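Local atomic coordinates of hypoxanthine-guanine-xanthine phosphoribosyltransferase (PDB entry 1HGX), a protein that transfers a phosphoribosyl group from 5-phospho-alpha-D-ribose 1-diphosphate to guanine, hypoxanthine or xanthine, salvaging host purines for a parasite that cannot make its own. Residues R12-Q17 with F150-R155; V100-I105 with V128-D133; I104-L109 with K134-K139. One frame throughout, in Å; residues are numbered along the deposited sequence.

From the N terminus, 12-17 ends edge strand 10-15 of a small antiparallel sheet and starts helix 17-35; meeting 150-155, it closes the widest loop (interaction 1) and joins that sheet to the large mixed one. Interactions 2 and 3 fall within this loop. Interaction 2 pairs 100-105 with 128-133 and closes a short loop carrying helix 109-119, a beta-alpha-beta crossover. Interaction 3 starts from the same strand, 104-105, continues the pairing to Lys134 and packs 134-139 on 106-108, which holds the GMP phosphate. Lys139 NZ bridges the two through Asp133 OD1. Probable backbone bonds tie interaction 1 to the others: Phe150 N to Leu131 O, Val152 N to Asp133 O and Asp135 N to Val152 O.

Interaction 1 (R12-Q17 with F150-R155); sequences RVLYNQ and FVVENR
Tyr15 and Phe150 both set CG anti to the carbonyl carbon and beside the backbone N, which brings the rings together between the two backbones. The rings stack face to face with centroids 4.0 Å apart and planes 21° from parallel. They are offset: Phe150 CD1 sits over the centre of the tyrosine ring, 3.6 Å from Tyr15 CE1, whereas the tyrosine lies toward the rim of the phenylalanine face. Next to the stack, the CD1 branch of Leu14 meets CG2 of Val152 at only 3.4 Å, a tight methyl-to-methyl contact in which the two side chains cross at about a right angle. Val152 holds chi1 at 109°, away from any staggered position, so this spot looks strained.

The contact joins two sheets of the phosphoribosyltransferase fold. Residues 150-152 belong to the large mixed core sheet, while 12-15 edge the small antiparallel sheet, where Leu14 and Tyr15 form a classic beta bulge opposite Ile174. Ile157, a residue of the GMP pocket on the same small sheet, touches both Leu14 and Val152.

At the outer end, Arg12 and Glu153 each place CG in the crowded position between N and the carbonyl carbon, then run out extended from there, and meet tip to tip. Arg12 NH2 carries the salt bridge to Glu153 OE2 at 2.6 Å; NH1 adds a weak bond to OE1 at 3.5 Å. With the guanidinium and carboxylate planes well out of parallel, the grip rests mainly on NH2. Arg155, whose guanidinium lies near that of Arg12, has its own acidic partners in Glu11 and Glu179.

Interaction 2 (V100-I105 with V128-D133); sequences VVEDII and VCTLCD. With 5GP (guanosine-5'-monophosphate), chain C.
Neighbouring parallel strands of the phosphoribosyltransferase sheet, linked through helix 109-119 as a beta-alpha-beta crossover, make this contact: 100-102 and 128-130 lie at its centre, and after a shared corner at Asp103 and Leu131, 104-105 runs along the edge of the sheet beside 132-133. Before the corner the bonds are straight: Cys129 N gives to Val100 O at 2.8 Å, nearly along the C=O axis, and Cys129 O takes Glu102 N. Pairing survives the turn, with Leu131 N on Glu102 O and Cys132 N on Asp103 O. Beyond it, Cys132 O accepts from Ile105 N and from Thr130 OG1, the latter at 2.9 Å, both from above the carbonyl plane. Ile105 crosses Thr130 obliquely and brings CD1 within 4.2 Å of Val128 CG1, while Ile104 sets CG1 against Cys132 CB and CG2 3.4 Å from C2' of the GMP ribose. Asp103 sets CG between the backbone N and the carbonyl carbon (chi1 51°); its OD1 takes both Ile104 N and the ribose O2' at 2.8 Å. Glu102 bends at chi2 so that OE1 accepts a hydrogen bond from Asp103 N, leaving OE1 2.8 Å from Asp103 OD1, another acceptor; such close carboxylates could raise the pKa of one.

Interaction 3 (I104-L109 with K134-K139); sequences IIDTGL and KDIGKK. With 5GP (guanosine-5'-monophosphate), chain C.
Lys134 carries the parallel pairing one step further, its N bonding to Ile105 O at 3.0 Å in the carbonyl plane. Its side chain leaves with CG anti to the backbone N, passes Ile104 CD1 with CE, and bends at chi3 (-67°), so that NZ arrives at the guanine and bonds O6 at 3.0 Å and N7 at 3.2 Å. Arg155 O takes the same ammonium. Asp106 lies alongside, pointing the same way, but OD2 stays 3.9 Å from Lys134 NZ, a long salt bridge that would still bring negative charge near N7. Asp135 turns away and uses OD1 to accept from Gly137 N, an Asx turn. Ile136 crosses Asp106 at about a right angle, with CG2 against OD1 and CD1 against Asp106 O and Thr107 CA. Lys139 then reaches back, extended until chi4 (-63°) bends NZ inward. There it meets Asp106 O at 2.8 Å and Lys134 O at 2.7 Å, both in the carbonyl plane, and forms a salt bridge with Asp133, so one ammonium clamps both backbones. Held this way, 106-108 offers Asp106 N and Gly108 N to phosphate O1P, and Thr107 N with its hydroxyl, OG1 at 2.6 Å, to O3P. This is the phosphate-binding loop of type I phosphoribosyltransferases, ahead of helix 109-119, with Asp106 the proton acceptor by analogy with relatives.

Interaction 1 (R12-Q17 with F150-R155)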
loop_
_atom_site.group_PDB
_atom_site.type_symbol
_atom_site.label_atom_id
_atom_site.label_comp_id
_atom_site.label_asym_id
_atom_site.label_seq_id
_atom_site.Cartn_x
_atom_site.Cartn_y
_atom_site.Cartn_z
ATOM N N ARG A 12 -4.352 4.014 -25.589
ATOM C CA ARG A 12 -5.650 3.378 -25.416
ATOM C C ARG A 12 -5.762 2.678 -24.075
ATOM O O ARG A 12 -4.760 2.333 -23.446
ATOM C CB ARG A 12 -5.975 2.400 -26.544
ATOM C CG ARG A 12 -4.986 1.297 -26.764
ATOM C CD ARG A 12 -5.331 0.654 -28.083
ATOM N NE ARG A 12 -4.329 -0.286 -28.560
ATOM C CZ ARG A 12 -4.273 -1.565 -28.201
ATOM N NH1 ARG A 12 -5.155 -2.069 -27.342
ATOM N NH2 ARG A 12 -3.379 -2.362 -28.764
ATOM N N VAL A 13 -6.998 2.521 -23.626
ATOM C CA VAL A 13 -7.295 1.880 -22.359
ATOM C C VAL A 13 -7.538 0.415 -22.636
ATOM O O VAL A 13 -8.196 0.075 -23.624
ATOM C CB VAL A 13 -8.573 2.466 -21.741
ATOM C CG1 VAL A 13 -8.942 1.719 -20.475
ATOM C CG2 VAL A 13 -8.389 3.953 -21.464
ATOM N N LEU A 14 -6.962 -0.446 -21.807
ATOM C CA LEU A 14 -7.150 -1.878 -21.948
ATOM C C LEU A 14 -8.263 -2.331 -21.011
ATOM O O LEU A 14 -9.086 -3.165 -21.371
ATOM C CB LEU A 14 -5.855 -2.630 -21.631
ATOM C CG LEU A 14 -4.653 -2.391 -22.554
ATOM C CD1 LEU A 14 -3.499 -3.279 -22.115
ATOM C CD2 LEU A 14 -5.018 -2.686 -24.010
ATOM N N TYR A 15 -8.281 -1.778 -19.799
ATOM C CA TYR A 15 -9.294 -2.129 -18.798
ATOM C C TYR A 15 -9.636 -0.897 -18.001
ATOM O O TYR A 15 -8.750 -0.140 -17.623
ATOM C CB TYR A 15 -8.775 -3.215 -17.840
ATOM C CG TYR A 15 -8.383 -4.486 -18.542
ATOM C CD1 TYR A 15 -9.349 -5.361 -19.031
ATOM C CD2 TYR A 15 -7.050 -4.771 -18.798
ATOM C CE1 TYR A 15 -8.992 -6.479 -19.769
ATOM C CE2 TYR A 15 -6.687 -5.885 -19.532
ATOM C CZ TYR A 15 -7.660 -6.730 -20.016
ATOM O OH TYR A 15 -7.289 -7.821 -20.766
ATOM N N ASN A 16 -10.925 -0.665 -17.799
ATOM C CA ASN A 16 -11.383 0.487 -17.027
ATOM C C ASN A 16 -11.539 0.092 -15.555
ATOM O O ASN A 16 -11.441 -1.086 -15.219
ATOM C CB ASN A 16 -12.698 1.042 -17.599
ATOM C CG ASN A 16 -13.794 -0.002 -17.674
ATOM O OD1 ASN A 16 -14.210 -0.554 -16.658
ATOM N ND2 ASN A 16 -14.265 -0.280 -18.883
ATOM N N GLN A 17 -11.828 1.061 -14.693
ATOM C CA GLN A 17 -11.955 0.784 -13.264
ATOM C C GLN A 17 -13.016 -0.272 -12.967
ATOM O O GLN A 17 -12.850 -1.083 -12.059
ATOM C CB GLN A 17 -12.207 2.078 -12.475
ATOM C CG GLN A 17 -11.821 2.020 -10.976
ATOM C CD GLN A 17 -10.344 1.665 -10.724
ATOM O OE1 GLN A 17 -10.032 0.603 -10.173
ATOM N NE2 GLN A 17 -9.451 2.545 -11.103
ATOM N N PHE A 150 -5.230 -10.195 -15.432
ATOM C CA PHE A 150 -5.400 -10.037 -16.876
ATOM C C PHE A 150 -4.133 -10.371 -17.666
ATOM O O PHE A 150 -3.008 -10.182 -17.185
ATOM C CB PHE A 150 -5.710 -8.570 -17.224
ATOM C CG PHE A 150 -6.786 -7.933 -16.387
ATOM C CD1 PHE A 150 -8.129 -8.089 -16.713
ATOM C CD2 PHE A 150 -6.449 -7.135 -15.303
ATOM C CE1 PHE A 150 -9.122 -7.450 -15.970
ATOM C CE2 PHE A 150 -7.429 -6.498 -14.558
ATOM C CZ PHE A 150 -8.768 -6.657 -14.893
ATOM N N VAL A 151 -4.321 -10.823 -18.898
ATOM C CA VAL A 151 -3.196 -11.085 -19.777
ATOM C C VAL A 151 -3.154 -9.833 -20.636
ATOM O O VAL A 151 -4.147 -9.442 -21.244
ATOM C CB VAL A 151 -3.392 -12.337 -20.616
ATOM C CG1 VAL A 151 -2.324 -12.411 -21.714
ATOM C CG2 VAL A 151 -3.298 -13.560 -19.705
ATOM N N VAL A 152 -2.004 -9.184 -20.632
ATOM C CA VAL A 152 -1.810 -7.928 -21.327
ATOM C C VAL A 152 -0.912 -8.082 -22.563
ATOM O O VAL A 152 -0.105 -9.002 -22.638
ATOM C CB VAL A 152 -1.247 -6.917 -20.291
ATOM C CG1 VAL A 152 0.206 -6.594 -20.544
ATOM C CG2 VAL A 152 -2.125 -5.699 -20.201
ATOM N N GLU A 153 -1.077 -7.211 -23.552
ATOM C CA GLU A 153 -0.255 -7.312 -24.752
ATOM C C GLU A 153 1.134 -6.756 -24.512
ATOM O O GLU A 153 1.358 -6.010 -23.558
ATOM C CB GLU A 153 -0.911 -6.605 -25.933
ATOM C CG GLU A 153 -1.269 -5.164 -25.656
ATOM C CD GLU A 153 -2.121 -4.587 -26.735
ATOM O OE1 GLU A 153 -3.301 -4.995 -26.844
ATOM O OE2 GLU A 153 -1.626 -3.732 -27.478
ATOM N N ASN A 154 2.052 -7.106 -25.405
ATOM C CA ASN A 154 3.439 -6.689 -25.303
ATOM C C ASN A 154 3.692 -5.209 -25.583
ATOM O O ASN A 154 4.314 -4.857 -26.595
ATOM C CB ASN A 154 4.298 -7.562 -26.223
ATOM C CG ASN A 154 5.782 -7.452 -25.924
ATOM O OD1 ASN A 154 6.198 -6.790 -24.974
ATOM N ND2 ASN A 154 6.587 -8.107 -26.738
ATOM N N ARG A 155 3.216 -4.351 -24.685
ATOM C CA ARG A 155 3.401 -2.902 -24.806
ATOM C C ARG A 155 3.726 -2.389 -23.401
ATOM O O ARG A 155 3.626 -3.142 -22.429
ATOM C CB ARG A 155 2.124 -2.215 -25.316
ATOM C CG ARG A 155 1.620 -2.660 -26.696
ATOM C CD ARG A 155 2.535 -2.226 -27.827
ATOM N NE ARG A 155 2.746 -0.780 -27.826
ATOM C CZ ARG A 155 1.905 0.115 -28.340
ATOM N NH1 ARG A 155 0.775 -0.271 -28.916
ATOM N NH2 ARG A 155 2.179 1.406 -28.231
#

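Interaction 2 (V100-I105 with V128-D133)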
loop_
_atom_site.group_PDB
_atom_site.type_symbol
_atom_site.label_atom_id
_atom_site.label_comp_id
_atom_site.label_asym_id
_atom_site.label_seq_id
_atom_site.Cartn_x
_atom_site.Cartn_y
_atom_site.Cartn_z
ATOM N N VAL A 100 2.578 -14.235 -2.912
ATOM C CA VAL A 100 3.331 -13.099 -3.422
ATOM C C VAL A 100 2.398 -12.329 -4.344
ATOM O O VAL A 100 1.830 -12.905 -5.278
ATOM C CB VAL A 100 4.587 -13.562 -4.212
ATOM C CG1 VAL A 100 5.318 -12.367 -4.799
ATOM C CG2 VAL A 100 5.529 -14.340 -3.285
ATOM N N VAL A 101 2.205 -11.046 -4.056
ATOM C CA VAL A 101 1.333 -10.190 -4.860
ATOM C C VAL A 101 2.191 -9.238 -5.679
ATOM O O VAL A 101 2.849 -8.332 -5.139
ATOM C CB VAL A 101 0.322 -9.406 -3.984
ATOM C CG1 VAL A 101 -0.605 -8.573 -4.875
ATOM C CG2 VAL A 101 -0.507 -10.384 -3.132
ATOM N N GLU A 102 2.161 -9.446 -6.988
ATOM C CA GLU A 102 2.957 -8.679 -7.937
ATOM C C GLU A 102 2.081 -7.898 -8.923
ATOM O O GLU A 102 0.889 -8.188 -9.073
ATOM C CB GLU A 102 3.891 -9.657 -8.688
ATOM C CG GLU A 102 4.771 -9.048 -9.784
ATOM C CD GLU A 102 5.796 -8.037 -9.264
ATOM O OE1 GLU A 102 5.405 -6.962 -8.759
ATOM O OE2 GLU A 102 7.005 -8.309 -9.383
ATOM N N ASP A 103 2.665 -6.882 -9.558
ATOM C CA ASP A 103 1.940 -6.073 -10.526
ATOM C C ASP A 103 1.900 -6.660 -11.943
ATOM O O ASP A 103 0.821 -6.851 -12.502
ATOM C CB ASP A 103 2.409 -4.593 -10.522
ATOM C CG ASP A 103 3.940 -4.409 -10.650
ATOM O OD1 ASP A 103 4.688 -5.349 -10.987
ATOM O OD2 ASP A 103 4.394 -3.270 -10.414
ATOM N N ILE A 104 3.063 -6.981 -12.505
ATOM C CA ILE A 104 3.120 -7.542 -13.846
ATOM C C ILE A 104 4.360 -8.413 -14.020
ATOM O O ILE A 104 5.418 -8.136 -13.450
ATOM C CB ILE A 104 3.099 -6.423 -14.928
ATOM C CG1 ILE A 104 3.011 -7.018 -16.340
ATOM C CG2 ILE A 104 4.326 -5.536 -14.811
ATOM C CD1 ILE A 104 2.731 -5.979 -17.395
ATOM N N ILE A 105 4.187 -9.520 -14.730
ATOM C CA ILE A 105 5.281 -10.439 -15.013
ATOM C C ILE A 105 5.579 -10.313 -16.505
ATOM O O ILE A 105 4.700 -10.526 -17.345
ATOM C CB ILE A 105 4.911 -11.881 -14.628
ATOM C CG1 ILE A 105 4.803 -11.974 -13.097
ATOM C CG2 ILE A 105 5.954 -12.872 -15.163
ATOM C CD1 ILE A 105 4.414 -13.330 -12.580
ATOM N N VAL A 128 1.795 -17.422 -6.300
ATOM C CA VAL A 128 1.936 -16.111 -6.912
ATOM C C VAL A 128 0.612 -15.598 -7.435
ATOM O O VAL A 128 -0.146 -16.344 -8.061
ATOM C CB VAL A 128 2.950 -16.162 -8.108
ATOM C CG1 VAL A 128 2.988 -14.817 -8.863
ATOM C CG2 VAL A 128 4.334 -16.488 -7.598
ATOM N N CYS A 129 0.354 -14.324 -7.161
ATOM C CA CYS A 129 -0.840 -13.630 -7.619
ATOM C C CYS A 129 -0.355 -12.359 -8.322
ATOM O O CYS A 129 0.238 -11.482 -7.698
ATOM C CB CYS A 129 -1.742 -13.259 -6.436
ATOM S SG CYS A 129 -3.185 -12.272 -6.913
ATOM N N THR A 130 -0.575 -12.271 -9.625
ATOM C CA THR A 130 -0.143 -11.096 -10.369
ATOM C C THR A 130 -1.340 -10.372 -10.995
ATOM O O THR A 130 -2.324 -11.002 -11.402
ATOM C CB THR A 130 0.925 -11.472 -11.441
ATOM O OG1 THR A 130 1.529 -10.277 -11.959
ATOM C CG2 THR A 130 0.318 -12.287 -12.587
ATOM N N LEU A 131 -1.289 -9.046 -11.008
ATOM C CA LEU A 131 -2.376 -8.274 -11.591
ATOM C C LEU A 131 -2.364 -8.529 -13.096
ATOM O O LEU A 131 -3.408 -8.831 -13.686
ATOM C CB LEU A 131 -2.190 -6.784 -11.308
ATOM C CG LEU A 131 -3.363 -5.788 -11.354
ATOM C CD1 LEU A 131 -2.952 -4.601 -12.193
ATOM C CD2 LEU A 131 -4.660 -6.387 -11.868
ATOM N N CYS A 132 -1.179 -8.465 -13.698
ATOM C CA CYS A 132 -1.044 -8.681 -15.134
ATOM C C CYS A 132 0.062 -9.630 -15.516
ATOM O O CYS A 132 1.061 -9.774 -14.807
ATOM C CB CYS A 132 -0.768 -7.360 -15.872
ATOM S SG CYS A 132 -2.073 -6.138 -15.857
ATOM N N ASP A 133 -0.133 -10.284 -16.649
ATOM C CA ASP A 133 0.874 -11.160 -17.214
ATOM C C ASP A 133 1.044 -10.644 -18.647
ATOM O O ASP A 133 0.092 -10.662 -19.429
ATOM C CB ASP A 133 0.412 -12.613 -17.236
ATOM C CG ASP A 133 1.467 -13.543 -17.795
ATOM O OD1 ASP A 133 2.659 -13.171 -17.794
ATOM O OD2 ASP A 133 1.109 -14.652 -18.223
HETATM P P 5GP C . 10.491 -9.269 -15.612
HETATM O O1P 5GP C . 9.326 -10.177 -15.535
HETATM O O2P 5GP C . 11.528 -9.594 -14.630
HETATM O O3P 5GP C . 10.971 -9.135 -17.000
HETATM O "O5'" 5GP C . 9.920 -7.840 -15.363
HETATM C "C5'" 5GP C . 8.889 -7.509 -14.442
HETATM C "C4'" 5GP C . 9.265 -6.246 -13.778
HETATM O "O4'" 5GP C . 9.302 -5.121 -14.672
HETATM C "C3'" 5GP C . 8.301 -5.893 -12.688
HETATM O "O3'" 5GP C . 9.053 -5.104 -11.772
HETATM C "C2'" 5GP C . 7.374 -5.017 -13.437
HETATM O "O2'" 5GP C . 6.704 -4.144 -12.540
HETATM C "C1'" 5GP C . 8.225 -4.222 -14.429
HETATM N N9 5GP C . 7.462 -4.022 -15.722
HETATM C C8 5GP C . 7.313 -4.954 -16.738
HETATM N N7 5GP C . 6.552 -4.555 -17.727
HETATM C C5 5GP C . 6.133 -3.273 -17.362
HETATM C C6 5GP C . 5.188 -2.412 -18.005
HETATM O O6 5GP C . 4.671 -2.560 -19.111
HETATM N N1 5GP C . 4.865 -1.301 -17.237
HETATM C C2 5GP C . 5.404 -1.028 -15.983
HETATM N N2 5GP C . 5.080 0.143 -15.429
HETATM N N3 5GP C . 6.326 -1.819 -15.381
HETATM C C4 5GP C . 6.629 -2.949 -16.108
#

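Interaction 3 (I104-L109 with K134-K139)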
loop_
_atom_site.group_PDB
_atom_site.type_symbol
_atom_site.label_atom_id
_atom_site.label_comp_id
_atom_site.label_asym_id
_atom_site.label_seq_id
_atom_site.Cartn_x
_atom_site.Cartn_y
_atom_site.Cartn_z
ATOM N N ILE A 104 3.063 -6.981 -12.505
ATOM C CA ILE A 104 3.120 -7.542 -13.846
ATOM C C ILE A 104 4.360 -8.413 -14.020
ATOM O O ILE A 104 5.418 -8.136 -13.450
ATOM C CB ILE A 104 3.099 -6.423 -14.928
ATOM C CG1 ILE A 104 3.011 -7.018 -16.340
ATOM C CG2 ILE A 104 4.326 -5.536 -14.811
ATOM C CD1 ILE A 104 2.731 -5.979 -17.395
ATOM N N ILE A 105 4.187 -9.520 -14.730
ATOM C CA ILE A 105 5.281 -10.439 -15.013
ATOM C C ILE A 105 5.579 -10.313 -16.505
ATOM O O ILE A 105 4.700 -10.526 -17.345
ATOM C CB ILE A 105 4.911 -11.881 -14.628
ATOM C CG1 ILE A 105 4.803 -11.974 -13.097
ATOM C CG2 ILE A 105 5.954 -12.872 -15.163
ATOM C CD1 ILE A 105 4.414 -13.330 -12.580
ATOM N N ASP A 106 6.794 -9.871 -16.810
ATOM C CA ASP A 106 7.235 -9.676 -18.181
ATOM C C ASP A 106 8.030 -10.904 -18.648
ATOM O O ASP A 106 7.442 -11.872 -19.117
ATOM C CB ASP A 106 8.072 -8.393 -18.256
ATOM C CG ASP A 106 8.374 -7.957 -19.679
ATOM O OD1 ASP A 106 8.148 -8.726 -20.639
ATOM O OD2 ASP A 106 8.858 -6.817 -19.834
ATOM N N THR A 107 9.355 -10.883 -18.511
ATOM C CA THR A 107 10.162 -12.024 -18.938
ATOM C C THR A 107 10.164 -13.121 -17.885
ATOM O O THR A 107 10.579 -14.250 -18.157
ATOM C CB THR A 107 11.618 -11.625 -19.195
ATOM O OG1 THR A 107 12.237 -11.254 -17.958
ATOM C CG2 THR A 107 11.690 -10.456 -20.173
ATOM N N GLY A 108 9.752 -12.771 -16.671
ATOM C CA GLY A 108 9.717 -13.743 -15.597
ATOM C C GLY A 108 10.970 -13.765 -14.738
ATOM O O GLY A 108 10.995 -14.445 -13.710
ATOM N N LEU A 109 11.998 -13.011 -15.120
ATOM C CA LEU A 109 13.251 -12.986 -14.363
ATOM C C LEU A 109 13.087 -12.574 -12.896
ATOM O O LEU A 109 13.558 -13.274 -11.997
ATOM C CB LEU A 109 14.273 -12.076 -15.044
ATOM C CG LEU A 109 15.600 -11.840 -14.311
ATOM C CD1 LEU A 109 16.385 -13.129 -14.184
ATOM C CD2 LEU A 109 16.410 -10.800 -15.051
ATOM N N LYS A 134 2.222 -10.117 -18.963
ATOM C CA LYS A 134 2.479 -9.602 -20.303
ATOM C C LYS A 134 2.711 -10.769 -21.263
ATOM O O LYS A 134 3.561 -11.618 -21.027
ATOM C CB LYS A 134 3.692 -8.667 -20.297
ATOM C CG LYS A 134 3.882 -7.936 -21.618
ATOM C CD LYS A 134 5.043 -6.956 -21.583
ATOM C CE LYS A 134 4.780 -5.806 -20.643
ATOM N NZ LYS A 134 5.763 -4.711 -20.834
ATOM N N ASP A 135 1.916 -10.841 -22.320
ATOM C CA ASP A 135 2.055 -11.917 -23.289
ATOM C C ASP A 135 3.193 -11.619 -24.260
ATOM O O ASP A 135 3.025 -10.861 -25.218
ATOM C CB ASP A 135 0.748 -12.121 -24.057
ATOM C CG ASP A 135 0.778 -13.339 -24.966
ATOM O OD1 ASP A 135 1.733 -14.149 -24.892
ATOM O OD2 ASP A 135 -0.178 -13.489 -25.750
ATOM N N ILE A 136 4.352 -12.210 -23.989
ATOM C CA ILE A 136 5.524 -12.029 -24.828
ATOM C C ILE A 136 5.900 -13.362 -25.475
ATOM O O ILE A 136 6.978 -13.504 -26.050
ATOM C CB ILE A 136 6.722 -11.493 -24.014
ATOM C CG1 ILE A 136 7.156 -12.517 -22.966
ATOM C CG2 ILE A 136 6.347 -10.185 -23.337
ATOM C CD1 ILE A 136 8.499 -12.217 -22.333
ATOM N N GLY A 137 4.986 -14.322 -25.411
ATOM C CA GLY A 137 5.252 -15.629 -25.976
ATOM C C GLY A 137 5.933 -16.471 -24.918
ATOM O O GLY A 137 5.590 -16.376 -23.736
ATOM N N LYS A 138 6.891 -17.297 -25.326
ATOM C CA LYS A 138 7.606 -18.144 -24.373
ATOM C C LYS A 138 8.475 -17.236 -23.513
ATOM O O LYS A 138 9.213 -16.389 -24.032
ATOM C CB LYS A 138 8.463 -19.184 -25.104
ATOM N N LYS A 139 8.317 -17.349 -22.200
ATOM C CA LYS A 139 9.094 -16.531 -21.290
ATOM C C LYS A 139 10.461 -17.152 -21.055
ATOM O O LYS A 139 10.643 -18.350 -21.242
ATOM C CB LYS A 139 8.356 -16.343 -19.960
ATOM C CG LYS A 139 7.126 -15.454 -20.061
ATOM C CD LYS A 139 6.571 -15.131 -18.688
ATOM C CE LYS A 139 5.165 -14.566 -18.796
ATOM N NZ LYS A 139 5.111 -13.290 -19.539
HETATM P P 5GP C . 10.491 -9.269 -15.612
HETATM O O1P 5GP C . 9.326 -10.177 -15.535
HETATM O O2P 5GP C . 11.528 -9.594 -14.630
HETATM O O3P 5GP C . 10.971 -9.135 -17.000
HETATM O "O5'" 5GP C . 9.920 -7.840 -15.363
HETATM C "C5'" 5GP C . 8.889 -7.509 -14.442
HETATM C "C4'" 5GP C . 9.265 -6.246 -13.778
HETATM O "O4'" 5GP C . 9.302 -5.121 -14.672
HETATM C "C3'" 5GP C . 8.301 -5.893 -12.688
HETATM O "O3'" 5GP C . 9.053 -5.104 -11.772
HETATM C "C2'" 5GP C . 7.374 -5.017 -13.437
HETATM O "O2'" 5GP C . 6.704 -4.144 -12.540
HETATM C "C1'" 5GP C . 8.225 -4.222 -14.429
HETATM N N9 5GP C . 7.462 -4.022 -15.722
HETATM C C8 5GP C . 7.313 -4.954 -16.738
HETATM N N7 5GP C . 6.552 -4.555 -17.727
HETATM C C5 5GP C . 6.133 -3.273 -17.362
HETATM C C6 5GP C . 5.188 -2.412 -18.005
HETATM O O6 5GP C . 4.671 -2.560 -19.111
HETATM N N1 5GP C . 4.865 -1.301 -17.237
HETATM C C2 5GP C . 5.404 -1.028 -15.983
HETATM N N2 5GP C . 5.080 0.143 -15.429
HETATM N N3 5GP C . 6.326 -1.819 -15.381
HETATM C C4 5GP C . 6.629 -2.949 -16.108
#